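Local coordinates for protein phage integrase/site-specific recombinase (Haloarcula marismortui, PDB 3NRW) that probably binds DNA as the helical core-binding, N-terminal domain of a tyrosine recombinase thought to act in DNA integration, at residues H38-W42 against E61-R66. Sequence-based numbering, arbitrary orientation.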
loop_
_atom_site.group_PDB
_atom_site.type_symbol
_atom_site.label_atom_id
_atom_site.label_comp_id
_atom_site.label_asym_id
_atom_site.label_seq_id
_atom_site.Cartn_x
_atom_site.Cartn_y
_atom_site.Cartn_z
ATOM N N HIS A 38 -4.905 -6.040 -3.382
ATOM C CA HIS A 38 -4.776 -5.668 -4.781
ATOM C C HIS A 38 -3.375 -5.182 -5.087
ATOM O O HIS A 38 -2.828 -5.462 -6.154
ATOM C CB HIS A 38 -5.787 -4.583 -5.155
ATOM C CG HIS A 38 -7.207 -5.023 -5.008
ATOM N ND1 HIS A 38 -7.992 -4.659 -3.933
ATOM C CD2 HIS A 38 -7.961 -5.856 -5.760
ATOM C CE1 HIS A 38 -9.169 -5.252 -4.033
ATOM N NE2 HIS A 38 -9.174 -5.984 -5.132
ATOM N N PHE A 39 -2.790 -4.451 -4.151
ATOM C CA PHE A 39 -1.454 -3.940 -4.373
ATOM C C PHE A 39 -0.402 -5.043 -4.335
ATOM O O PHE A 39 0.498 -5.078 -5.174
ATOM C CB PHE A 39 -1.102 -2.874 -3.344
ATOM C CG PHE A 39 0.220 -2.232 -3.601
ATOM C CD1 PHE A 39 1.390 -2.799 -3.108
ATOM C CD2 PHE A 39 0.307 -1.127 -4.432
ATOM C CE1 PHE A 39 2.630 -2.273 -3.443
ATOM C CE2 PHE A 39 1.542 -0.593 -4.773
ATOM C CZ PHE A 39 2.704 -1.169 -4.282
ATOM N N VAL A 40 -0.509 -5.940 -3.364
ATOM C CA VAL A 40 0.463 -7.019 -3.251
ATOM C C VAL A 40 0.487 -7.892 -4.501
ATOM O O VAL A 40 1.561 -8.199 -5.018
ATOM C CB VAL A 40 0.190 -7.894 -2.008
ATOM C CG1 VAL A 40 1.144 -9.082 -1.982
ATOM C CG2 VAL A 40 0.374 -7.056 -0.749
ATOM N N GLU A 41 -0.683 -8.288 -5.001
ATOM C CA GLU A 41 -0.723 -9.120 -6.202
ATOM C C GLU A 41 -0.172 -8.356 -7.404
ATOM O O GLU A 41 0.587 -8.907 -8.199
ATOM C CB GLU A 41 -2.152 -9.604 -6.480
ATOM C CG GLU A 41 -3.219 -8.535 -6.358
ATOM C CD GLU A 41 -4.603 -9.051 -6.708
ATOM O OE1 GLU A 41 -4.773 -9.568 -7.833
ATOM O OE2 GLU A 41 -5.522 -8.932 -5.865
ATOM N N TRP A 42 -0.548 -7.084 -7.527
ATOM C CA TRP A 42 -0.069 -6.247 -8.620
ATOM C C TRP A 42 1.449 -6.095 -8.553
ATOM O O TRP A 42 2.150 -6.288 -9.550
ATOM C CB TRP A 42 -0.731 -4.865 -8.553
ATOM C CG TRP A 42 -0.217 -3.874 -9.574
ATOM C CD1 TRP A 42 -0.663 -3.700 -10.855
ATOM C CD2 TRP A 42 0.826 -2.916 -9.380
ATOM N NE1 TRP A 42 0.037 -2.689 -11.471
ATOM C CE2 TRP A 42 0.958 -2.189 -10.587
ATOM C CE3 TRP A 42 1.665 -2.595 -8.303
ATOM C CZ2 TRP A 42 1.894 -1.165 -10.745
ATOM C CZ3 TRP A 42 2.601 -1.571 -8.462
ATOM C CH2 TRP A 42 2.704 -0.870 -9.676
ATOM N N GLU A 61 1.272 4.122 -11.759
ATOM C CA GLU A 61 0.879 2.981 -12.568
ATOM C C GLU A 61 -0.175 2.202 -11.800
ATOM O O GLU A 61 -1.184 1.778 -12.366
ATOM C CB GLU A 61 2.080 2.076 -12.847
ATOM C CG GLU A 61 3.036 2.624 -13.896
ATOM C CD GLU A 61 2.575 2.340 -15.313
ATOM O OE1 GLU A 61 2.831 1.220 -15.805
ATOM O OE2 GLU A 61 1.947 3.226 -15.931
ATOM N N TYR A 62 0.059 2.018 -10.506
ATOM C CA TYR A 62 -0.891 1.276 -9.690
ATOM C C TYR A 62 -2.231 1.992 -9.630
ATOM O O TYR A 62 -3.288 1.375 -9.803
ATOM C CB TYR A 62 -0.367 1.080 -8.269
ATOM C CG TYR A 62 -1.348 0.320 -7.407
ATOM C CD1 TYR A 62 -2.049 0.957 -6.387
ATOM C CD2 TYR A 62 -1.609 -1.026 -7.642
ATOM C CE1 TYR A 62 -2.989 0.269 -5.619
ATOM C CE2 TYR A 62 -2.543 -1.726 -6.885
ATOM C CZ TYR A 62 -3.227 -1.072 -5.875
ATOM O OH TYR A 62 -4.145 -1.761 -5.126
ATOM N N GLU A 63 -2.196 3.295 -9.384
ATOM C CA GLU A 63 -3.431 4.053 -9.304
ATOM C C GLU A 63 -4.254 3.911 -10.581
ATOM O O GLU A 63 -5.467 3.683 -10.537
ATOM C CB GLU A 63 -3.131 5.526 -9.041
ATOM C CG GLU A 63 -4.377 6.385 -8.949
ATOM C CD GLU A 63 -4.058 7.836 -8.693
ATOM O OE1 GLU A 63 -5.006 8.646 -8.669
ATOM O OE2 GLU A 63 -2.864 8.161 -8.518
ATOM N N THR A 64 -3.591 4.046 -11.723
ATOM C CA THR A 64 -4.270 3.932 -13.007
ATOM C C THR A 64 -4.848 2.537 -13.220
ATOM O O THR A 64 -5.938 2.376 -13.771
ATOM C CB THR A 64 -3.310 4.278 -14.137
ATOM O OG1 THR A 64 -2.858 5.623 -13.950
ATOM C CG2 THR A 64 -4.003 4.167 -15.481
ATOM N N PHE A 65 -4.106 1.530 -12.779
ATOM C CA PHE A 65 -4.541 0.148 -12.878
ATOM C C PHE A 65 -5.855 -0.001 -12.108
ATOM O O PHE A 65 -6.855 -0.487 -12.648
ATOM C CB PHE A 65 -3.444 -0.753 -12.298
ATOM C CG PHE A 65 -3.889 -2.151 -11.989
ATOM C CD1 PHE A 65 -4.048 -2.558 -10.667
ATOM C CD2 PHE A 65 -4.110 -3.073 -13.009
ATOM C CE1 PHE A 65 -4.417 -3.866 -10.360
ATOM C CE2 PHE A 65 -4.480 -4.386 -12.715
ATOM C CZ PHE A 65 -4.632 -4.784 -11.387
ATOM N N ARG A 66 -5.864 0.441 -10.854
ATOM C CA ARG A 66 -7.070 0.336 -10.033
ATOM C C ARG A 66 -8.232 1.159 -10.609
ATOM O O ARG A 66 -9.390 0.746 -10.530
ATOM C CB ARG A 66 -6.772 0.764 -8.590
ATOM C CG ARG A 66 -5.797 -0.165 -7.858
ATOM C CD ARG A 66 -6.309 -1.606 -7.830
ATOM N NE ARG A 66 -7.497 -1.747 -6.993
ATOM C CZ ARG A 66 -8.506 -2.574 -7.253
ATOM N NH1 ARG A 66 -8.484 -3.341 -8.337
ATOM N NH2 ARG A 66 -9.545 -2.628 -6.433
#
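Tyr62 lays one ring face against the edge of Phe39 and turns its own edge to the face of Trp42, reaching from helix 56-67 to helix 26-45 with CG anti to the backbone N (chi1 180°). A flat phenol suits this place, having two faces and an edge to offer. The Phe39 pair is T-shaped, centroids 4.8 Å apart, while Arg66 CG lies over the rim of the opposite Tyr62 face. Tyr62 CD2 comes 3.5 Å from Trp42 CD2, and Tyr62 CB sits over the six-membered ring of Trp42 as a CH-pi contact. The broad indole can serve two neighbours: Trp42 CD1 lies 3.6 Å from Phe65 CD1, over the phenylalanine face, the two rings tilted obliquely. Tyr62 OH packs 3.3 Å from His38 CB.

Beside this aromatic cluster, the guanidinium of Arg66 lies flat on the imidazole of His38, planes only 7° apart and Arg66 CZ 3.6 Å from His38 CG. Arginine is long enough to bend over at chi2 and chi3 and flat enough to stack on the equally flat histidine; a salt bridge from NE to Glu79 of helix 73-92 helps fix its rotation. Phe39 also meets Trp86 of that helix, tying the crossing, 114° between the short axes, into the helical bundle of the core-binding domain. The two helices are probably held mainly by dispersion and ring electrostatics, with a cationic contribution from Arg66, whose stacking probably favours a neutral His38.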